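Alpha-galactosidase (Thermus thermophilus, PDB 6LCJ) probably hydrolyses terminal alpha-galactosyl residues of oligosaccharides and assembles as a hexamer. Local coordinates at residues G94-P99 and D120-R125; G107-G112 and A145-L150; A187-V192 and R447-L452; D304-A309 and C339-L344; P357-Y362 and P401-F406. All coordinates share one frame; numbering follows the deposited sequence.

Contact 1: residues G94-P99 and D120-R125; sequences GALRGP and DLLLGR
Strand 93-97 of a seven-stranded antiparallel sheet faces strand 122-126 of a six-stranded one, and the pair marks the inside of the N-terminal beta-sandwich. The short strand axes run almost exactly antiparallel, at 177°, but 8.0 Å apart; no hydrogen bond crosses, so the two are joined face to face and not edge to edge. At Gly94 the bare backbone is met by a methyl, Leu122 CD2 lying 4.0 Å from Gly94 C. Ala95 turns its CB away from the partner strand, and the same methyl rests 3.9 Å from Ala95 N. Leu96 carries the contact. Its CB points toward the other sheet and CG stands anti to the carbonyl carbon (chi1 -69°), as does CG of Leu122, so the two chains meet tip to tip with Leu96 CG 3.7 Å from Leu122 CG. Beyond it, Leu96 CD1 reaches the backbone of the second strand, 3.9 Å from Leu121 C. Phe45 of strand 44-48 touches both leucines, while Val115 of strand 113-117 touches Leu122. All five touching residues are buried, and leucine side chains meet each other and the opposite backbone, which implies that dispersion and the exclusion of water, without directional bonds, hold the sheets together here.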
# COMPACT_ATOMS: atom_id res chain seq x y z
N GLY E 94 22.93 25.53 16.74
CA GLY E 94 22.50 24.41 17.54
C GLY E 94 23.41 24.25 18.73
O GLY E 94 24.47 24.89 18.82
N ALA E 95 22.98 23.41 19.67
CA ALA E 95 23.81 23.17 20.84
C ALA E 95 23.44 21.84 21.45
O ALA E 95 22.29 21.38 21.35
CB ALA E 95 23.68 24.30 21.87
N LEU E 96 24.43 21.21 22.07
CA LEU E 96 24.26 19.98 22.82
C LEU E 96 24.55 20.27 24.29
O LEU E 96 25.40 21.10 24.62
CB LEU E 96 25.18 18.87 22.29
CG LEU E 96 24.84 18.33 20.89
CD1 LEU E 96 25.87 17.33 20.40
CD2 LEU E 96 23.44 17.71 20.88
N ARG E 97 23.85 19.57 25.16
CA ARG E 97 23.87 19.84 26.59
C ARG E 97 24.56 18.71 27.34
O ARG E 97 24.10 17.56 27.30
CB ARG E 97 22.45 20.03 27.11
CG ARG E 97 22.40 20.68 28.46
CD ARG E 97 20.98 20.73 28.93
NE ARG E 97 20.50 22.10 28.94
CZ ARG E 97 19.23 22.43 28.78
NH1 ARG E 97 18.31 21.48 28.63
NH2 ARG E 97 18.88 23.71 28.81
N GLY E 98 25.65 19.03 28.03
CA GLY E 98 26.29 18.10 28.92
C GLY E 98 25.49 17.92 30.19
O GLY E 98 24.75 18.82 30.61
N PRO E 99 25.60 16.74 30.82
CA PRO E 99 24.94 16.52 32.12
C PRO E 99 25.11 17.64 33.14
O PRO E 99 24.26 17.79 34.03
CB PRO E 99 25.60 15.22 32.61
CG PRO E 99 25.91 14.47 31.34
CD PRO E 99 26.15 15.50 30.25
N ASP E 120 25.49 12.30 19.58
CA ASP E 120 26.94 12.20 19.46
C ASP E 120 27.52 13.21 18.47
O ASP E 120 28.72 13.17 18.20
CB ASP E 120 27.33 10.77 19.05
CG ASP E 120 26.70 10.34 17.73
OD1 ASP E 120 25.75 11.01 17.27
OD2 ASP E 120 27.15 9.34 17.14
N LEU E 121 26.70 14.12 17.95
CA LEU E 121 27.20 14.95 16.86
C LEU E 121 26.35 16.21 16.72
O LEU E 121 25.12 16.15 16.78
CB LEU E 121 27.19 14.16 15.55
CG LEU E 121 27.56 14.95 14.31
CD1 LEU E 121 29.04 15.32 14.38
CD2 LEU E 121 27.23 14.18 13.06
N LEU E 122 27.04 17.34 16.55
CA LEU E 122 26.49 18.55 15.95
C LEU E 122 27.02 18.63 14.54
O LEU E 122 28.24 18.61 14.34
CB LEU E 122 26.88 19.81 16.72
CG LEU E 122 26.07 20.24 17.94
CD1 LEU E 122 26.76 21.39 18.66
CD2 LEU E 122 24.65 20.61 17.53
N LEU E 123 26.13 18.75 13.56
CA LEU E 123 26.53 18.87 12.16
C LEU E 123 25.96 20.16 11.59
O LEU E 123 24.74 20.33 11.53
CB LEU E 123 26.07 17.65 11.36
CG LEU E 123 26.60 17.50 9.93
CD1 LEU E 123 26.54 16.05 9.48
CD2 LEU E 123 25.79 18.35 8.98
N GLY E 124 26.84 21.05 11.14
CA GLY E 124 26.44 22.29 10.50
C GLY E 124 26.61 22.19 9.00
O GLY E 124 27.64 21.73 8.51
N ARG E 125 25.58 22.63 8.27
CA ARG E 125 25.57 22.52 6.82
C ARG E 125 25.01 23.80 6.22
O ARG E 125 23.85 24.14 6.44
CB ARG E 125 24.74 21.31 6.37
CG ARG E 125 24.77 21.09 4.86
CD ARG E 125 24.03 19.84 4.46
NE ARG E 125 24.68 18.66 5.00
CZ ARG E 125 24.08 17.48 5.14
NH1 ARG E 125 22.81 17.35 4.78
NH2 ARG E 125 24.76 16.46 5.63

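Contact 2: residues G107-G112 and A145-L150; sequences GALDLG and AAYARL
The contact joins the last residues of strand 102-108, in the N-terminal beta-sandwich, to the C-terminal end of helix 140-149, which follows the sandwich strands in the chain and precedes the first strand of the TIM barrel. One hydrogen bond carries the polar part. Tyr147 OH donates to Ala108 O across a short 2.5 Å; the hydroxyl lies in the carbonyl plane, and with a C=O...donor angle of 134° it sits on a lone pair. The tyrosine can span the gap because its CG is anti to the backbone N (chi1 177°), which sends the ring out from the helix to the strand. That bond holds the hydroxyl end of the ring, and the remaining contacts line one face and the edge. Over that face lies the bare backbone of Gly107, whose CA is 3.6 Å from Tyr147 CZ; the approach is this close because the glycine has no side chain on a side that faces the ring. The apolar part is carried by Leu109, which slides past the ring in the opposite direction and crosses Leu150 obliquely. Phe134 of strand 132-137 packs on both Tyr147 and Leu150, extending this apolar patch into the sheet. A single methyl serves both neighbours: Leu109 CD2 sits at the ring edge, 3.8 Å from Tyr147 CE1, and 3.7 Å from Leu150 CB.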
# COMPACT_ATOMS: atom_id res chain seq x y z
N GLY E 107 27.33 27.65 15.88
CA GLY E 107 26.48 28.66 15.25
C GLY E 107 27.04 29.29 13.99
O GLY E 107 28.20 29.70 13.95
N ALA E 108 26.22 29.40 12.96
CA ALA E 108 26.66 30.02 11.72
C ALA E 108 26.91 31.52 11.88
O ALA E 108 26.16 32.22 12.57
CB ALA E 108 25.62 29.80 10.63
N LEU E 109 27.96 32.00 11.24
CA LEU E 109 28.25 33.43 11.18
C LEU E 109 27.83 34.05 9.85
O LEU E 109 27.97 35.26 9.69
CB LEU E 109 29.75 33.67 11.42
CG LEU E 109 30.19 33.27 12.84
CD1 LEU E 109 31.65 33.58 13.07
CD2 LEU E 109 29.32 33.97 13.88
N ASP E 110 27.32 33.25 8.90
CA ASP E 110 26.80 33.71 7.62
C ASP E 110 25.39 33.17 7.41
O ASP E 110 24.86 32.38 8.20
CB ASP E 110 27.70 33.26 6.46
CG ASP E 110 29.11 33.83 6.54
OD1 ASP E 110 29.26 35.08 6.50
OD2 ASP E 110 30.07 33.03 6.64
N LEU E 111 24.80 33.56 6.28
CA LEU E 111 23.43 33.20 5.90
C LEU E 111 23.32 31.76 5.42
O LEU E 111 24.24 31.20 4.84
CB LEU E 111 22.95 34.10 4.76
CG LEU E 111 22.84 35.60 4.98
CD1 LEU E 111 22.87 36.32 3.64
CD2 LEU E 111 21.56 35.91 5.75
N GLY E 112 22.14 31.18 5.63
CA GLY E 112 21.75 29.99 4.90
C GLY E 112 22.21 28.68 5.49
O GLY E 112 22.37 27.71 4.75
N ALA E 145 25.79 34.13 24.69
CA ALA E 145 26.17 35.54 24.65
C ALA E 145 27.42 35.76 23.80
O ALA E 145 27.55 36.81 23.16
CB ALA E 145 26.38 36.05 26.07
N ALA E 146 28.33 34.79 23.77
CA ALA E 146 29.54 34.96 22.96
C ALA E 146 29.24 34.79 21.48
O ALA E 146 29.89 35.43 20.65
CB ALA E 146 30.61 33.97 23.42
N TYR E 147 28.29 33.93 21.13
CA TYR E 147 27.85 33.82 19.74
C TYR E 147 27.17 35.11 19.28
O TYR E 147 27.45 35.62 18.19
CB TYR E 147 26.91 32.62 19.58
CG TYR E 147 26.29 32.39 18.20
CD1 TYR E 147 27.07 32.43 17.04
CD2 TYR E 147 24.94 32.12 18.07
CE1 TYR E 147 26.51 32.21 15.80
CE2 TYR E 147 24.36 31.90 16.82
CZ TYR E 147 25.15 31.95 15.69
OH TYR E 147 24.56 31.73 14.47
N ALA E 148 26.28 35.67 20.12
CA ALA E 148 25.54 36.86 19.72
C ALA E 148 26.46 38.03 19.39
O ALA E 148 26.14 38.82 18.50
CB ALA E 148 24.54 37.25 20.82
N ARG E 149 27.61 38.14 20.07
CA ARG E 149 28.54 39.24 19.80
C ARG E 149 29.11 39.18 18.40
O ARG E 149 29.50 40.21 17.84
CB ARG E 149 29.67 39.25 20.81
CG ARG E 149 29.27 39.85 22.14
CD ARG E 149 30.25 39.50 23.21
NE ARG E 149 29.60 39.39 24.51
CZ ARG E 149 29.86 38.43 25.39
NH1 ARG E 149 30.77 37.50 25.10
NH2 ARG E 149 29.22 38.40 26.55
N LEU E 150 29.17 37.99 17.81
CA LEU E 150 29.71 37.83 16.47
C LEU E 150 28.66 38.01 15.38
O LEU E 150 28.98 37.82 14.20
CB LEU E 150 30.39 36.47 16.36
CG LEU E 150 31.53 36.39 17.37
CD1 LEU E 150 32.11 34.99 17.45
CD2 LEU E 150 32.62 37.40 16.99

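Contact 3: residues A187-V192 and R447-L452; sequences AFSFEV and RLEAFL
A single carboxylate grips both the backbone and the side chain of one serine. Glu449, on helix 442-453, receives Ser189 N on OE1 at 3.1 Å, nearly straight at 161°, and Ser189 OG on OE2 at 2.7 Å. Both oxygens use their syn lone pairs, so the two bonds run side by side. The glutamate starts with CG anti to its backbone N and then bends at chi2 (50°), which brings the carboxylate to Ser189. Ser189 is the centre of an inverse gamma turn, and the phenylalanines before and after it meet leucines of the helix. Leu448 CD2 lies over a face of the Phe188 ring, 4.1 Å from the centroid of that ring, in a CH-pi contact. Leu452 CD1 sits more squarely over the Phe190 ring in a second CH-pi contact, 3.7 Å from its centroid and only 13° off the normal. Behind this layer, Trp163 of barrel strand 161-164 meets the Phe190 ring edge to face. The loop leads into barrel strand 192-195 and the helix follows strand 431-433, so early and late parts of the barrel are joined. Two donors on one carboxylate imply a group probably kept ionised and restricted in rotation, beside the CH-pi contacts of Phe188 and Phe190.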
# COMPACT_ATOMS: atom_id res chain seq x y z
N ALA E 187 -3.93 59.38 26.84
CA ALA E 187 -3.73 59.71 28.24
C ALA E 187 -2.60 58.90 28.89
O ALA E 187 -2.14 59.27 29.97
CB ALA E 187 -5.03 59.49 29.01
N PHE E 188 -2.15 57.81 28.27
CA PHE E 188 -1.15 56.93 28.85
C PHE E 188 0.24 57.23 28.28
O PHE E 188 0.38 57.86 27.24
CB PHE E 188 -1.52 55.46 28.61
CG PHE E 188 -2.72 55.00 29.39
CD1 PHE E 188 -4.00 55.28 28.95
CD2 PHE E 188 -2.55 54.31 30.59
CE1 PHE E 188 -5.10 54.86 29.68
CE2 PHE E 188 -3.65 53.88 31.33
CZ PHE E 188 -4.92 54.15 30.88
N SER E 189 1.26 56.73 28.96
CA SER E 189 2.64 57.01 28.54
C SER E 189 3.08 56.13 27.37
O SER E 189 4.11 55.46 27.45
CB SER E 189 3.59 56.81 29.71
OG SER E 189 3.46 57.83 30.67
N PHE E 190 2.32 56.12 26.28
CA PHE E 190 2.73 55.43 25.06
C PHE E 190 3.53 56.39 24.18
O PHE E 190 3.44 57.61 24.31
CB PHE E 190 1.53 54.90 24.28
CG PHE E 190 0.86 53.72 24.92
CD1 PHE E 190 1.47 52.47 24.89
CD2 PHE E 190 -0.37 53.86 25.55
CE1 PHE E 190 0.84 51.36 25.49
CE2 PHE E 190 -1.00 52.77 26.15
CZ PHE E 190 -0.40 51.52 26.12
N GLU E 191 4.30 55.82 23.27
CA GLU E 191 5.03 56.59 22.28
C GLU E 191 4.60 56.32 20.84
O GLU E 191 4.87 57.14 19.97
CB GLU E 191 6.54 56.33 22.39
CG GLU E 191 6.95 55.93 23.80
CD GLU E 191 8.44 55.83 23.98
OE1 GLU E 191 8.96 54.70 24.12
OE2 GLU E 191 9.10 56.89 23.99
N VAL E 192 3.93 55.19 20.58
CA VAL E 192 3.51 54.79 19.24
C VAL E 192 2.08 54.28 19.32
O VAL E 192 1.74 53.51 20.22
CB VAL E 192 4.44 53.70 18.65
CG1 VAL E 192 4.09 53.42 17.19
CG2 VAL E 192 5.90 54.05 18.80
N ARG E 447 -2.30 49.75 36.80
CA ARG E 447 -1.20 48.82 36.54
C ARG E 447 -0.55 49.09 35.20
O ARG E 447 0.67 49.05 35.09
CB ARG E 447 -1.70 47.39 36.64
CG ARG E 447 -1.55 46.87 38.04
CD ARG E 447 -2.22 45.57 38.23
NE ARG E 447 -1.52 44.49 37.56
CZ ARG E 447 -2.05 43.75 36.60
NH1 ARG E 447 -3.31 43.98 36.20
NH2 ARG E 447 -1.34 42.78 36.04
N LEU E 448 -1.36 49.39 34.17
CA LEU E 448 -0.81 49.68 32.85
C LEU E 448 0.09 50.92 32.88
O LEU E 448 1.19 50.91 32.33
CB LEU E 448 -1.93 49.86 31.83
CG LEU E 448 -1.51 50.38 30.44
CD1 LEU E 448 -0.48 49.44 29.74
CD2 LEU E 448 -2.72 50.67 29.53
N GLU E 449 -0.35 51.99 33.54
CA GLU E 449 0.48 53.19 33.61
C GLU E 449 1.77 52.94 34.38
O GLU E 449 2.84 53.40 33.96
CB GLU E 449 -0.30 54.35 34.22
CG GLU E 449 0.43 55.70 34.11
CD GLU E 449 0.96 56.04 32.69
OE1 GLU E 449 0.45 55.53 31.66
OE2 GLU E 449 1.91 56.86 32.61
N ALA E 450 1.71 52.25 35.52
CA ALA E 450 2.95 51.95 36.22
C ALA E 450 3.88 51.08 35.38
O ALA E 450 5.10 51.20 35.46
CB ALA E 450 2.66 51.30 37.57
N PHE E 451 3.31 50.20 34.55
CA PHE E 451 4.11 49.38 33.65
C PHE E 451 4.86 50.25 32.64
O PHE E 451 6.08 50.10 32.45
CB PHE E 451 3.19 48.37 32.96
CG PHE E 451 3.82 47.60 31.82
CD1 PHE E 451 4.73 46.57 32.06
CD2 PHE E 451 3.45 47.87 30.50
CE1 PHE E 451 5.28 45.84 31.02
CE2 PHE E 451 3.98 47.13 29.44
CZ PHE E 451 4.91 46.12 29.70
N LEU E 452 4.15 51.19 32.00
CA LEU E 452 4.76 52.06 31.01
C LEU E 452 5.76 53.03 31.64
O LEU E 452 6.84 53.25 31.09
CB LEU E 452 3.67 52.84 30.28
CG LEU E 452 2.76 51.96 29.42
CD1 LEU E 452 1.52 52.70 28.97
CD2 LEU E 452 3.54 51.45 28.24

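Contact 4: residues D304-A309 and C339-L344; sequences DFLYAA and CGAPVL
Two backbone hydrogen bonds join the loops that follow barrel strands 298-303 and 335-338. Tyr307 N donates to Gly340 O at 2.7 Å; the bond is bent, 140° at the hydrogen, but lies in the carbonyl plane. One step back, Leu306 N meets Cys339 O almost straight, at 175°, though the 3.3 Å length makes this bond weak. The two loops run in nearly the same direction, so the parallel neighbourhood of the strands persists beyond their ends. Asp304 anchors its own loop: OD1 accepts Phe305 N at 2.8 Å, from above the carboxylate plane, and OD2 is bonded to Trp233 NE1. Asp304 OD1 is also only 3.1 Å from Cys339 SG. A weaker CA-H...O contact sets Asp304 CA 3.5 Å from Cys339 O. Tyr307 holds CG in the crowded position between backbone N and carbonyl carbon (chi1 75°), which brings the ring edge beside Gly340 O, with CD2 3.4 Å from that oxygen. Its hydroxyl bonds to Ala264 O. Packing lies further out, where Leu306 CB touches Ala341 CB at 3.7 Å and Tyr320 of helix 317-331 lies against both residues. Asp304 directly follows strand 298-303, the fourth of the barrel, a position consistent with the nucleophile of GH36 enzymes. N-H donors on each of its buried oxygens would probably stabilise the ionised carboxylate and fix its rotation.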
# COMPACT_ATOMS: atom_id res chain seq x y z
N ASP E 304 5.36 42.09 8.41
CA ASP E 304 4.92 40.80 8.90
C ASP E 304 5.04 39.76 7.80
O ASP E 304 5.15 40.09 6.62
CB ASP E 304 3.48 40.88 9.39
CG ASP E 304 3.18 39.89 10.51
OD1 ASP E 304 3.95 38.92 10.74
OD2 ASP E 304 2.13 40.09 11.15
N PHE E 305 5.00 38.48 8.23
CA PHE E 305 5.05 37.34 7.32
C PHE E 305 6.27 37.41 6.43
O PHE E 305 6.21 37.05 5.25
CB PHE E 305 3.78 37.25 6.47
CG PHE E 305 2.55 36.88 7.24
CD1 PHE E 305 1.90 37.82 8.02
CD2 PHE E 305 2.06 35.59 7.20
CE1 PHE E 305 0.76 37.48 8.76
CE2 PHE E 305 0.92 35.23 7.93
CZ PHE E 305 0.27 36.19 8.71
N LEU E 306 7.38 37.90 6.98
CA LEU E 306 8.59 38.10 6.20
C LEU E 306 9.27 36.80 5.80
O LEU E 306 10.16 36.82 4.94
CB LEU E 306 9.57 38.98 6.99
CG LEU E 306 9.20 40.45 7.23
CD1 LEU E 306 10.29 41.12 8.05
CD2 LEU E 306 9.00 41.18 5.93
N TYR E 307 8.87 35.66 6.39
CA TYR E 307 9.31 34.37 5.87
C TYR E 307 8.96 34.21 4.38
O TYR E 307 9.65 33.48 3.65
CB TYR E 307 8.70 33.22 6.68
CG TYR E 307 7.23 33.00 6.36
CD1 TYR E 307 6.84 32.17 5.32
CD2 TYR E 307 6.24 33.67 7.06
CE1 TYR E 307 5.52 32.00 5.00
CE2 TYR E 307 4.91 33.49 6.75
CZ TYR E 307 4.56 32.67 5.72
OH TYR E 307 3.23 32.52 5.41
N ALA E 308 7.89 34.85 3.91
CA ALA E 308 7.51 34.68 2.52
C ALA E 308 8.62 35.13 1.58
O ALA E 308 8.78 34.56 0.49
CB ALA E 308 6.22 35.45 2.22
N ALA E 309 9.41 36.12 1.98
CA ALA E 309 10.50 36.59 1.14
C ALA E 309 11.71 35.66 1.14
O ALA E 309 12.64 35.88 0.35
CB ALA E 309 10.93 37.99 1.60
N CYS E 339 8.44 40.77 11.85
CA CYS E 339 7.54 39.75 12.37
C CYS E 339 7.43 38.61 11.37
O CYS E 339 7.53 38.82 10.15
CB CYS E 339 6.13 40.36 12.68
SG CYS E 339 4.99 39.26 13.66
N GLY E 340 7.23 37.39 11.87
CA GLY E 340 7.15 36.22 11.00
C GLY E 340 8.40 36.02 10.18
O GLY E 340 8.35 35.52 9.04
N ALA E 341 9.52 36.39 10.74
CA ALA E 341 10.70 36.67 9.97
C ALA E 341 11.81 35.70 10.30
O ALA E 341 11.95 35.30 11.47
CB ALA E 341 11.18 38.11 10.25
N PRO E 342 12.61 35.32 9.31
CA PRO E 342 13.87 34.63 9.59
C PRO E 342 14.64 35.34 10.70
O PRO E 342 15.02 36.50 10.55
CB PRO E 342 14.61 34.71 8.26
CG PRO E 342 13.51 34.79 7.25
CD PRO E 342 12.47 35.65 7.88
N VAL E 343 14.85 34.66 11.82
CA VAL E 343 15.38 35.34 12.99
C VAL E 343 16.81 35.82 12.73
O VAL E 343 17.09 37.02 12.76
CB VAL E 343 15.27 34.44 14.23
CG1 VAL E 343 16.14 34.97 15.34
CG2 VAL E 343 13.81 34.38 14.68
N LEU E 344 17.73 34.89 12.45
CA LEU E 344 19.13 35.28 12.39
C LEU E 344 19.44 36.12 11.16
O LEU E 344 20.20 37.10 11.24
CB LEU E 344 20.01 34.04 12.45
CG LEU E 344 19.79 33.32 13.79
CD1 LEU E 344 20.52 31.99 13.89
CD2 LEU E 344 20.18 34.24 14.94

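Contact 5: residues P357-Y362 and P401-F406; sequences PDVAPY and PDVVYF
Val359 forms the apolar centre, its CB directed toward the other loop. CG2, in the crowded position between backbone N and carbonyl carbon, meets the equivalent branch of the second valine, with Val359 CG2 3.6 Å from Val403 CG2. The same methyl lies 3.9 Å from Tyr405 CE2. Tyr405 reaches across to the Ala360-Pro361 peptide, where its OH comes 3.2 Å from Ala360 C; Pro361 N has no hydrogen to offer, so this is van der Waals contact. Leu412 of a neighbouring subunit packs on the same Pro361. Toward the polar edge, Asp402 divides its oxygens between the loops. OD2 accepts Val359 N at 3.0 Å and 158°, approached 36° out of the carboxylate plane, whereas OD1 accepts Val403 N of its own loop at 2.9 Å. Asp358 brings a second carboxylate, its OD1 4.0 Å from Asp402 OD2. Arg354 would offset the like charges, being salt-bridged to Asp358 and in a long, weak ion pair with Asp402. A water also bridges the loops, donating to Pro357 O at 2.6 Å and to Pro401 O at 3.0 Å. These loops leave strands 352-354 and 398-400, neighbours in the parallel sheet, and run nearly parallel at the C-terminal end of the TIM barrel, the end where active sites of this fold lie.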
# COMPACT_ATOMS: atom_id res chain seq x y z
N PRO E 357 5.88 32.85 18.69
CA PRO E 357 4.49 32.85 18.25
C PRO E 357 3.71 34.01 18.83
O PRO E 357 4.07 34.58 19.86
CB PRO E 357 3.95 31.52 18.78
CG PRO E 357 5.14 30.65 18.92
CD PRO E 357 6.27 31.56 19.30
N ASP E 358 2.63 34.38 18.15
CA ASP E 358 1.69 35.35 18.69
C ASP E 358 1.26 34.97 20.09
O ASP E 358 0.96 33.80 20.38
CB ASP E 358 0.46 35.43 17.79
CG ASP E 358 0.74 36.10 16.49
OD1 ASP E 358 1.89 36.56 16.26
OD2 ASP E 358 -0.22 36.17 15.69
N VAL E 359 1.18 35.96 20.96
CA VAL E 359 0.39 35.77 22.16
C VAL E 359 -1.07 35.67 21.74
O VAL E 359 -1.43 35.97 20.60
CB VAL E 359 0.59 36.89 23.20
CG1 VAL E 359 2.03 36.87 23.71
CG2 VAL E 359 0.22 38.24 22.58
N ALA E 360 -1.91 35.24 22.65
CA ALA E 360 -3.34 35.18 22.43
C ALA E 360 -3.97 35.39 23.79
O ALA E 360 -3.28 35.31 24.82
CB ALA E 360 -3.76 33.85 21.80
N PRO E 361 -5.30 35.66 23.85
CA PRO E 361 -5.95 35.83 25.16
C PRO E 361 -6.28 34.50 25.84
O PRO E 361 -7.37 34.30 26.37
CB PRO E 361 -7.21 36.63 24.81
CG PRO E 361 -7.46 36.41 23.35
CD PRO E 361 -6.27 35.71 22.75
N TYR E 362 -5.33 33.57 25.80
CA TYR E 362 -5.52 32.24 26.38
C TYR E 362 -4.17 31.55 26.49
O TYR E 362 -3.20 31.92 25.81
CB TYR E 362 -6.51 31.37 25.58
CG TYR E 362 -6.31 31.31 24.09
CD1 TYR E 362 -5.34 30.49 23.52
CD2 TYR E 362 -7.12 32.06 23.24
CE1 TYR E 362 -5.18 30.43 22.13
CE2 TYR E 362 -6.97 32.01 21.87
CZ TYR E 362 -6.00 31.19 21.31
OH TYR E 362 -5.86 31.17 19.93
N PRO E 401 8.71 40.43 22.78
CA PRO E 401 8.08 39.19 23.26
C PRO E 401 6.60 39.12 22.93
O PRO E 401 5.95 38.14 23.33
CB PRO E 401 8.30 39.27 24.79
CG PRO E 401 8.18 40.75 25.07
CD PRO E 401 8.63 41.50 23.79
N ASP E 402 6.10 40.12 22.20
CA ASP E 402 4.70 40.37 21.86
C ASP E 402 3.99 41.06 23.02
O ASP E 402 4.61 41.34 24.05
CB ASP E 402 3.97 39.10 21.41
CG ASP E 402 2.97 39.39 20.33
OD1 ASP E 402 2.72 40.58 20.09
OD2 ASP E 402 2.41 38.44 19.73
N VAL E 403 2.71 41.40 22.85
CA VAL E 403 2.07 42.35 23.76
C VAL E 403 1.84 41.78 25.15
O VAL E 403 1.93 40.56 25.38
CB VAL E 403 0.74 42.86 23.17
CG1 VAL E 403 0.95 43.35 21.76
CG2 VAL E 403 -0.33 41.77 23.23
N VAL E 404 1.56 42.67 26.10
CA VAL E 404 1.24 42.33 27.48
C VAL E 404 -0.24 42.59 27.68
O VAL E 404 -0.75 43.64 27.28
CB VAL E 404 2.08 43.16 28.47
CG1 VAL E 404 1.89 42.66 29.89
CG2 VAL E 404 3.53 43.14 28.08
N TYR E 405 -0.93 41.64 28.29
CA TYR E 405 -2.31 41.86 28.67
C TYR E 405 -2.37 42.41 30.09
O TYR E 405 -1.61 41.98 30.96
CB TYR E 405 -3.14 40.57 28.57
CG TYR E 405 -3.29 40.04 27.17
CD1 TYR E 405 -4.34 40.45 26.35
CD2 TYR E 405 -2.39 39.11 26.66
CE1 TYR E 405 -4.47 39.95 25.05
CE2 TYR E 405 -2.51 38.60 25.38
CZ TYR E 405 -3.54 39.02 24.58
OH TYR E 405 -3.66 38.49 23.32
N PHE E 406 -3.26 43.37 30.30
CA PHE E 406 -3.69 43.79 31.62
C PHE E 406 -5.18 43.61 31.85
O PHE E 406 -5.60 43.40 32.98
CB PHE E 406 -3.33 45.26 31.87
CG PHE E 406 -1.86 45.51 31.85
CD1 PHE E 406 -1.21 45.79 30.65
CD2 PHE E 406 -1.12 45.44 33.02
CE1 PHE E 406 0.14 46.01 30.62
CE2 PHE E 406 0.24 45.66 33.01
CZ PHE E 406 0.88 45.95 31.81
O HOH W 1 5.77 35.92 21.27

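Contacts 1 and 2 share a sheet through neighbouring strands 93-97 and 102-108: the first, inside the N-terminal sandwich, is apolar leucine packing without a hydrogen bond across, whereas the second adds a tyrosine bond where a helix meets the strand end. Tyr147 OH touches Leu344 CD1, linking contact 2 to contact 4. Contacts 4 and 5 are buried among loops after barrel strands; contact 4 relies on backbone bonds and an aspartate, while contact 5 sets a valine-tyrosine centre beside an aspartate and a bridging water. Contact 3, partly buried and 24 Å from the chain centre, mixes a carboxylate with aromatic-aliphatic layers. It touches contact 5 through Phe451 and Phe406.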